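Local atomic coordinates of Alp7A (Bacillus subtilis, PDB entry 5EC0), a protein that binds adenine nucleotide and, as a bacterial actin-like cytoskeletal protein, probably forms filaments that segregate plasmid DNA. Residues A[211-215]-A[216-220]; A[241-244]-A[245-249]; A[375-378]-A[379-383]. All blocks are in the same frame, centred on the assembly; numbering follows the deposited sequence.

Contact 1 of 3, residues A[211-215]-A[216-220]. With ADP (adenosine-5'-diphosphate), chain D.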
loop_
_atom_site.group_PDB
_atom_site.type_symbol
_atom_site.label_atom_id
_atom_site.label_comp_id
_atom_site.label_asym_id
_atom_site.label_seq_id
_atom_site.Cartn_x
_atom_site.Cartn_y
_atom_site.Cartn_z
ATOM N N CYS A 211 -7.161 -8.968 -8.970
ATOM C CA CYS A 211 -5.897 -9.587 -8.557
ATOM C C CYS A 211 -4.907 -8.575 -7.987
ATOM O O CYS A 211 -4.198 -7.890 -8.731
ATOM C CB CYS A 211 -5.257 -10.314 -9.727
ATOM S SG CYS A 211 -6.357 -11.501 -10.489
ATOM N N ASP A 212 -4.883 -8.486 -6.662
ATOM C CA ASP A 212 -3.979 -7.598 -5.941
ATOM C C ASP A 212 -2.609 -8.280 -5.781
ATOM O O ASP A 212 -2.378 -9.023 -4.820
ATOM C CB ASP A 212 -4.589 -7.234 -4.579
ATOM C CG ASP A 212 -3.829 -6.129 -3.853
ATOM O OD1 ASP A 212 -2.697 -5.774 -4.262
ATOM O OD2 ASP A 212 -4.366 -5.635 -2.838
ATOM N N LEU A 213 -1.712 -8.045 -6.734
ATOM C CA LEU A 213 -0.417 -8.723 -6.714
ATOM C C LEU A 213 0.614 -7.889 -5.969
ATOM O O LEU A 213 1.027 -6.837 -6.459
ATOM C CB LEU A 213 0.076 -9.013 -8.147
ATOM C CG LEU A 213 -0.926 -9.642 -9.136
ATOM C CD1 LEU A 213 -0.360 -9.745 -10.567
ATOM C CD2 LEU A 213 -1.423 -10.995 -8.653
ATOM N N GLY A 214 1.046 -8.374 -4.807
ATOM C CA GLY A 214 1.998 -7.652 -3.984
ATOM C C GLY A 214 3.344 -8.344 -3.835
ATOM O O GLY A 214 3.569 -9.419 -4.389
ATOM N N GLY A 215 4.243 -7.718 -3.080
ATOM C CA GLY A 215 5.567 -8.266 -2.826
ATOM C C GLY A 215 5.513 -9.536 -2.002
ATOM O O GLY A 215 6.263 -10.470 -2.263
ATOM N N GLY A 216 4.611 -9.592 -1.022
ATOM C CA GLY A 216 4.581 -10.719 -0.101
ATOM C C GLY A 216 3.349 -11.610 -0.154
ATOM O O GLY A 216 3.377 -12.746 0.331
ATOM N N THR A 217 2.261 -11.094 -0.716
ATOM C CA THR A 217 1.042 -11.889 -0.932
ATOM C C THR A 217 0.397 -11.571 -2.278
ATOM O O THR A 217 0.661 -10.521 -2.886
ATOM C CB THR A 217 -0.041 -11.650 0.158
ATOM O OG1 THR A 217 -0.532 -10.310 0.066
ATOM C CG2 THR A 217 0.498 -11.900 1.565
ATOM N N ASP A 218 -0.470 -12.473 -2.721
ATOM C CA ASP A 218 -1.327 -12.224 -3.874
ATOM C C ASP A 218 -2.784 -12.475 -3.490
ATOM O O ASP A 218 -3.168 -13.603 -3.200
ATOM C CB ASP A 218 -0.901 -13.099 -5.052
ATOM C CG ASP A 218 0.513 -12.799 -5.497
ATOM O OD1 ASP A 218 0.761 -11.669 -5.967
ATOM O OD2 ASP A 218 1.385 -13.682 -5.362
ATOM N N ASP A 219 -3.581 -11.413 -3.472
ATOM C CA ASP A 219 -4.952 -11.494 -2.970
ATOM C C ASP A 219 -5.972 -11.311 -4.088
ATOM O O ASP A 219 -5.870 -10.385 -4.898
ATOM C CB ASP A 219 -5.181 -10.450 -1.876
ATOM C CG ASP A 219 -4.050 -10.413 -0.856
ATOM O OD1 ASP A 219 -4.079 -11.214 0.096
ATOM O OD2 ASP A 219 -3.125 -9.589 -1.018
ATOM N N LEU A 220 -6.956 -12.200 -4.132
ATOM C CA LEU A 220 -7.935 -12.170 -5.206
ATOM C C LEU A 220 -9.351 -12.037 -4.671
ATOM O O LEU A 220 -9.720 -12.683 -3.680
ATOM C CB LEU A 220 -7.812 -13.427 -6.071
ATOM C CG LEU A 220 -6.441 -13.655 -6.721
ATOM C CD1 LEU A 220 -5.596 -14.596 -5.891
ATOM C CD2 LEU A 220 -6.606 -14.206 -8.123
HETATM P PB ADP D . 3.266 -5.320 -0.600
HETATM O O1B ADP D . 2.497 -4.282 0.209
HETATM O O2B ADP D . 2.958 -6.774 -0.286
HETATM O O3B ADP D . 4.754 -5.093 -0.725
HETATM P PA ADP D . 2.733 -3.723 -2.956
HETATM O O1A ADP D . 3.148 -2.552 -2.093
HETATM O O2A ADP D . 1.472 -3.639 -3.798
HETATM O O3A ADP D . 2.708 -5.104 -2.107
HETATM O "O5'" ADP D . 3.938 -4.086 -3.939
HETATM C "C5'" ADP D . 5.294 -3.790 -3.630
HETATM C "C4'" ADP D . 6.016 -3.948 -4.951
HETATM O "O4'" ADP D . 5.704 -2.820 -5.763
HETATM C "C3'" ADP D . 7.529 -3.964 -4.847
HETATM O "O3'" ADP D . 8.017 -5.305 -4.872
HETATM C "C2'" ADP D . 7.999 -3.227 -6.086
HETATM O "O2'" ADP D . 8.594 -4.181 -6.965
HETATM C "C1'" ADP D . 6.736 -2.660 -6.726
HETATM N N9 ADP D . 6.825 -1.229 -7.097
HETATM C C8 ADP D . 6.429 -0.760 -8.299
HETATM N N7 ADP D . 6.607 0.577 -8.383
HETATM C C5 ADP D . 7.114 0.982 -7.208
HETATM C C6 ADP D . 7.525 2.292 -6.667
HETATM N N6 ADP D . 7.405 3.407 -7.438
HETATM N N1 ADP D . 8.004 2.321 -5.404
HETATM C C2 ADP D . 8.117 1.191 -4.669
HETATM N N3 ADP D . 7.763 -0.049 -5.092
HETATM C C4 ADP D . 7.263 -0.209 -6.352
HETATM O O HOH W 1 -1.357 -7.891 -2.404
HETATM O O HOH W 2 3.551 -12.121 -3.786
#

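Contact 2 of 3, residues A[241-244]-A[245-249]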
loop_
_atom_site.group_PDB
_atom_site.type_symbol
_atom_site.label_atom_id
_atom_site.label_comp_id
_atom_site.label_asym_id
_atom_site.label_seq_id
_atom_site.Cartn_x
_atom_site.Cartn_y
_atom_site.Cartn_z
ATOM N N ALA A 241 3.185 -17.648 -1.964
ATOM C CA ALA A 241 4.476 -18.103 -2.512
ATOM C C ALA A 241 5.112 -16.882 -3.190
ATOM O O ALA A 241 5.092 -16.758 -4.416
ATOM C CB ALA A 241 4.296 -19.252 -3.498
ATOM N N PRO A 242 5.676 -15.974 -2.378
ATOM C CA PRO A 242 5.781 -14.550 -2.720
ATOM C C PRO A 242 6.753 -14.165 -3.827
ATOM O O PRO A 242 7.698 -14.889 -4.157
ATOM C CB PRO A 242 6.241 -13.922 -1.403
ATOM C CG PRO A 242 7.065 -14.985 -0.766
ATOM C CD PRO A 242 6.375 -16.286 -1.118
ATOM N N PHE A 243 6.500 -12.983 -4.374
ATOM C CA PHE A 243 7.350 -12.357 -5.377
ATOM C C PHE A 243 8.773 -12.082 -4.877
ATOM O O PHE A 243 9.746 -12.236 -5.623
ATOM C CB PHE A 243 6.697 -11.051 -5.831
ATOM C CG PHE A 243 7.499 -10.282 -6.828
ATOM C CD1 PHE A 243 7.707 -10.780 -8.103
ATOM C CD2 PHE A 243 8.012 -9.040 -6.503
ATOM C CE1 PHE A 243 8.435 -10.056 -9.029
ATOM C CE2 PHE A 243 8.734 -8.309 -7.425
ATOM C CZ PHE A 243 8.945 -8.817 -8.694
ATOM N N LEU A 244 8.891 -11.671 -3.618
ATOM C CA LEU A 244 10.200 -11.362 -3.052
ATOM C C LEU A 244 11.096 -12.600 -2.984
ATOM O O LEU A 244 12.310 -12.509 -3.186
ATOM C CB LEU A 244 10.054 -10.739 -1.667
ATOM C CG LEU A 244 9.557 -9.295 -1.716
ATOM C CD1 LEU A 244 9.221 -8.801 -0.333
ATOM C CD2 LEU A 244 10.602 -8.402 -2.364
ATOM N N ALA A 245 10.498 -13.755 -2.712
ATOM C CA ALA A 245 11.270 -14.988 -2.671
ATOM C C ALA A 245 11.749 -15.310 -4.074
ATOM O O ALA A 245 12.839 -15.850 -4.268
ATOM C CB ALA A 245 10.449 -16.130 -2.101
ATOM N N HIS A 246 10.936 -14.949 -5.059
ATOM C CA HIS A 246 11.281 -15.217 -6.449
ATOM C C HIS A 246 12.456 -14.329 -6.873
ATOM O O HIS A 246 13.324 -14.756 -7.630
ATOM C CB HIS A 246 10.070 -15.001 -7.354
ATOM C CG HIS A 246 10.331 -15.292 -8.797
ATOM N ND1 HIS A 246 10.014 -16.496 -9.384
ATOM C CD2 HIS A 246 10.874 -14.527 -9.774
ATOM C CE1 HIS A 246 10.351 -16.465 -10.663
ATOM N NE2 HIS A 246 10.876 -15.283 -10.923
ATOM N N LEU A 247 12.488 -13.104 -6.362
ATOM C CA LEU A 247 13.577 -12.192 -6.663
ATOM C C LEU A 247 14.882 -12.616 -5.975
ATOM O O LEU A 247 15.957 -12.554 -6.568
ATOM C CB LEU A 247 13.211 -10.759 -6.254
ATOM C CG LEU A 247 12.199 -10.007 -7.130
ATOM C CD1 LEU A 247 12.301 -8.490 -6.908
ATOM C CD2 LEU A 247 12.383 -10.349 -8.599
ATOM N N GLU A 248 14.788 -13.050 -4.726
ATOM C CA GLU A 248 15.985 -13.364 -3.964
ATOM C C GLU A 248 16.583 -14.661 -4.489
ATOM O O GLU A 248 17.796 -14.869 -4.421
ATOM C CB GLU A 248 15.664 -13.439 -2.461
ATOM C CG GLU A 248 16.753 -14.037 -1.562
ATOM C CD GLU A 248 17.946 -13.107 -1.315
ATOM O OE1 GLU A 248 18.046 -12.047 -1.973
ATOM O OE2 GLU A 248 18.794 -13.450 -0.458
ATOM N N LYS A 249 15.743 -15.530 -5.041
ATOM C CA LYS A 249 16.266 -16.740 -5.663
ATOM C C LYS A 249 16.952 -16.365 -6.967
ATOM O O LYS A 249 18.000 -16.916 -7.313
ATOM C CB LYS A 249 15.164 -17.762 -5.903
ATOM C CG LYS A 249 15.645 -19.054 -6.516
ATOM C CD LYS A 249 14.514 -20.073 -6.576
ATOM C CE LYS A 249 15.022 -21.469 -6.926
ATOM N NZ LYS A 249 15.529 -21.595 -8.330
#

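Contact 3 of 3, residues A[375-378]-A[379-383]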
loop_
_atom_site.group_PDB
_atom_site.type_symbol
_atom_site.label_atom_id
_atom_site.label_comp_id
_atom_site.label_asym_id
_atom_site.label_seq_id
_atom_site.Cartn_x
_atom_site.Cartn_y
_atom_site.Cartn_z
ATOM N N ALA A 375 -16.994 10.258 -0.408
ATOM C CA ALA A 375 -18.424 9.989 -0.365
ATOM C C ALA A 375 -18.890 10.188 1.066
ATOM O O ALA A 375 -19.951 10.769 1.320
ATOM C CB ALA A 375 -18.735 8.590 -0.863
ATOM N N GLU A 376 -18.062 9.749 2.006
ATOM C CA GLU A 376 -18.378 9.939 3.409
ATOM C C GLU A 376 -18.449 11.425 3.763
ATOM O O GLU A 376 -19.358 11.859 4.464
ATOM C CB GLU A 376 -17.348 9.233 4.291
ATOM C CG GLU A 376 -17.693 9.307 5.765
ATOM C CD GLU A 376 -18.883 8.429 6.125
ATOM O OE1 GLU A 376 -19.126 7.427 5.410
ATOM O OE2 GLU A 376 -19.566 8.741 7.124
ATOM N N GLN A 377 -17.493 12.200 3.256
ATOM C CA GLN A 377 -17.433 13.637 3.503
ATOM C C GLN A 377 -18.657 14.357 2.928
ATOM O O GLN A 377 -19.157 15.299 3.528
ATOM C CB GLN A 377 -16.144 14.233 2.909
ATOM C CG GLN A 377 -15.675 15.532 3.589
ATOM C CD GLN A 377 -14.517 16.249 2.868
ATOM O OE1 GLN A 377 -13.869 15.695 1.971
ATOM N NE2 GLN A 377 -14.263 17.496 3.266
ATOM N N VAL A 378 -19.127 13.919 1.761
ATOM C CA VAL A 378 -20.337 14.481 1.159
ATOM C C VAL A 378 -21.559 14.154 2.016
ATOM O O VAL A 378 -22.428 14.990 2.245
ATOM C CB VAL A 378 -20.554 13.939 -0.275
ATOM C CG1 VAL A 378 -21.951 14.312 -0.799
ATOM C CG2 VAL A 378 -19.472 14.453 -1.195
ATOM N N LYS A 379 -21.601 12.912 2.487
ATOM C CA LYS A 379 -22.678 12.415 3.324
ATOM C C LYS A 379 -22.773 13.198 4.626
ATOM O O LYS A 379 -23.863 13.457 5.142
ATOM C CB LYS A 379 -22.454 10.933 3.612
ATOM C CG LYS A 379 -23.693 10.149 3.949
ATOM C CD LYS A 379 -23.306 8.776 4.470
ATOM C CE LYS A 379 -24.280 8.293 5.537
ATOM N NZ LYS A 379 -23.723 7.135 6.293
ATOM N N LYS A 380 -21.614 13.576 5.151
ATOM C CA LYS A 380 -21.556 14.321 6.398
ATOM C C LYS A 380 -22.149 15.709 6.209
ATOM O O LYS A 380 -23.008 16.127 6.978
ATOM C CB LYS A 380 -20.116 14.420 6.907
ATOM C CG LYS A 380 -20.007 14.823 8.375
ATOM C CD LYS A 380 -18.566 15.153 8.753
ATOM C CE LYS A 380 -18.453 15.638 10.197
ATOM N NZ LYS A 380 -17.063 16.083 10.523
ATOM N N GLN A 381 -21.702 16.412 5.171
ATOM C CA GLN A 381 -22.164 17.777 4.929
ATOM C C GLN A 381 -23.649 17.799 4.566
ATOM O O GLN A 381 -24.365 18.740 4.908
ATOM C CB GLN A 381 -21.313 18.439 3.841
ATOM C CG GLN A 381 -19.821 18.359 4.150
ATOM C CD GLN A 381 -18.930 18.820 3.004
ATOM O OE1 GLN A 381 -19.300 18.723 1.829
ATOM N NE2 GLN A 381 -17.736 19.306 3.342
ATOM N N ALA A 382 -24.110 16.748 3.900
ATOM C CA ALA A 382 -25.526 16.606 3.586
ATOM C C ALA A 382 -26.338 16.480 4.871
ATOM O O ALA A 382 -27.397 17.100 5.023
ATOM C CB ALA A 382 -25.758 15.392 2.688
ATOM N N ASN A 383 -25.824 15.666 5.787
ATOM C CA ASN A 383 -26.476 15.413 7.063
ATOM C C ASN A 383 -26.528 16.669 7.943
ATOM O O ASN A 383 -27.540 16.939 8.603
ATOM C CB ASN A 383 -25.760 14.267 7.789
ATOM C CG ASN A 383 -26.432 13.883 9.094
ATOM O OD1 ASN A 383 -27.572 13.410 9.111
ATOM N ND2 ASN A 383 -25.721 14.076 10.199
#

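Contact 1 of 3, residues A[211-215]-A[216-220]
Asp-218 sets its CG anti to its own carbonyl carbon (chi1 -62°), and this lays OD1 over the root of Leu-213, where it meets CA and CB. Leu-213 has a similar first torsion, and its CD2 branch comes to the same carboxylate oxygen, 3.5 Å from Asp-218 OD1. On that face of the hairpin Cys-211 SG also touches Leu-220 CD2 at 3.6 Å. The strands 211-213 and 218-220 run antiparallel, 169° between their directions. Their hydrogen-bonded pair is Asp-212 with Asp-219: Asp-212 N gives a 2.8 Å bond to Asp-219 O, and Asp-219 N returns one to Asp-212 O. Gly-214 N then reaches Thr-217 O at 2.9 Å and closes the turn.

On the face that carries Asp-212 and Asp-219, Thr-217 OG1 donates to Asp-219 OD2, on the syn side but 24° out of the carboxylate plane, while Ser-238 takes Asp-219 OD1. One water bridges Gly-214 O and Asp-218 OD2, and Lys-306 forms a salt bridge with the latter oxygen. Asp-212 OD2 is held by Ser-181 and Asn-365, and a magnesium ion lies about 4 Å from this side chain.

The sequence from Asp-212 to Thr-217 fits the second phosphate-binding hairpin of the actin superfamily. Gly-215 N bonds ADP O3A at 3.2 Å, whereas the bond from Gly-216 N to ADP O2B is weak. Gly-214 CA lies 3.2 Å from ADP O3A, too close for a side chain on that side. The diphosphate is thus addressed here by backbone N-H groups, whose placement probably rests on the paired strands behind them.

Contact 2 of 3, residues A[241-244]-A[245-249]
The N-terminal turn of helix 243-254, beside the nucleotide pocket, carries this contact, with Pro-242 at the N-cap and Phe-243 packed on Leu-247 one turn further on. Leu-247 crosses one face of the phenyl ring: its CG is 4.0 Å from the centroid of the Phe-243 ring and 22° off the ring normal, a CH-pi contact displaced toward the rim. The two methyls flank that point, CD1 touching Phe-243 CE2 at 3.6 Å and CD2 lying near CZ and CE1. Phe-243 reaches this position with its CG anti to the backbone N (chi1 178°), which leans the ring toward the following turn.

The backbone bonds join residues at the same i to i+4 spacing: Leu-247 N donates to Phe-243 O at 3.0 Å and Glu-248 N to Leu-244 O. At the cap the bonding is poorer: Pro-242 O receives weak bonds from both Ala-245 N and His-246 N, the latter at 3.4 Å. The proline ring adds an apolar touch, CG to Ala-245 CB at 3.8 Å.

Tyr-302 of helix 292-313 meets the Phe-243 ring edge-to-face, and His-246 NE2 is hydrogen-bonded to Ser-298 OG on that helix. Leu-247 also packs on Val-262 and Ile-269 of helix 262-272. An alanine in place of Leu-247 would remove CG and both methyls, and is likely to leave a gap over that face of the Phe-243 ring and to hold the ring less firmly.

Phe-243 itself touches ADP, so the leucine that packs on its ring probably has an indirect part in placing that wall of the nucleotide site.

Contact 3 of 3, residues A[375-378]-A[379-383]
Two primary amides, those of Gln-377 and Gln-381, approach obliquely on one side of helix 364-386, their planes 58° apart rather than stacked. They meet through nitrogens, Gln-377 NE2 standing 3.9 Å from Gln-381 NE2, so the pair is an approach of two donors. The flat end of Gln-381 also lies near the preceding turn's carbonyl, with its CD 3.6 Å from Gln-377 O. The first torsion of Gln-381 explains this: CG stands anti to the carbonyl carbon (chi1 -53°), which brings that CG to 3.2 Å from Gln-377 O.

That same oxygen accepts the backbone bond from Gln-381 N, which is nearly straight, with an N-H...O angle of 165°. Lys-379 N to Ala-375 O, Lys-380 N to Glu-376 O and Ala-382 N to Val-378 O, each 2.9 Å, continue the regular helical pattern. Glu-376 and Lys-379 bring opposite charges near, but at 4.5 Å between OE2 and NZ they do not make a salt bridge.

The firmer polar ties lead away from the helix. Gln-377 OE1 accepts a hydrogen bond from Arg-5 on strand 2-10, and Lys-380 NZ forms a salt bridge with Glu-123 on strand 119-129. Ala-375 and Val-378 rest on Leu-194 in the loop between helix 185-189 and strand 207-213, so this C-terminal helix is moored to two paired sheet strands and to that loop.

From the N terminus the three contacts come in series, and none nests within or crosses another. Contact 1 closes the tight turn between strands 207-213 and 218-223; contact 2 joins the cap to the first turns of helix 243-254, and contact 3 joins successive turns of helix 364-386; neither closes a loop. Contacts 1 and 2 meet directly, through a probable hydrogen bond from Leu-244 N to Gly-215 O at 3.2 Å and through Pro-242 and Phe-243 packing near that oxygen. The phosphate hairpin is thereby tied to the start of helix 243-254 beside ADP. Contact 3 stands apart: its centre is about 32 Å from that of contact 1 and about 43 Å from that of contact 2.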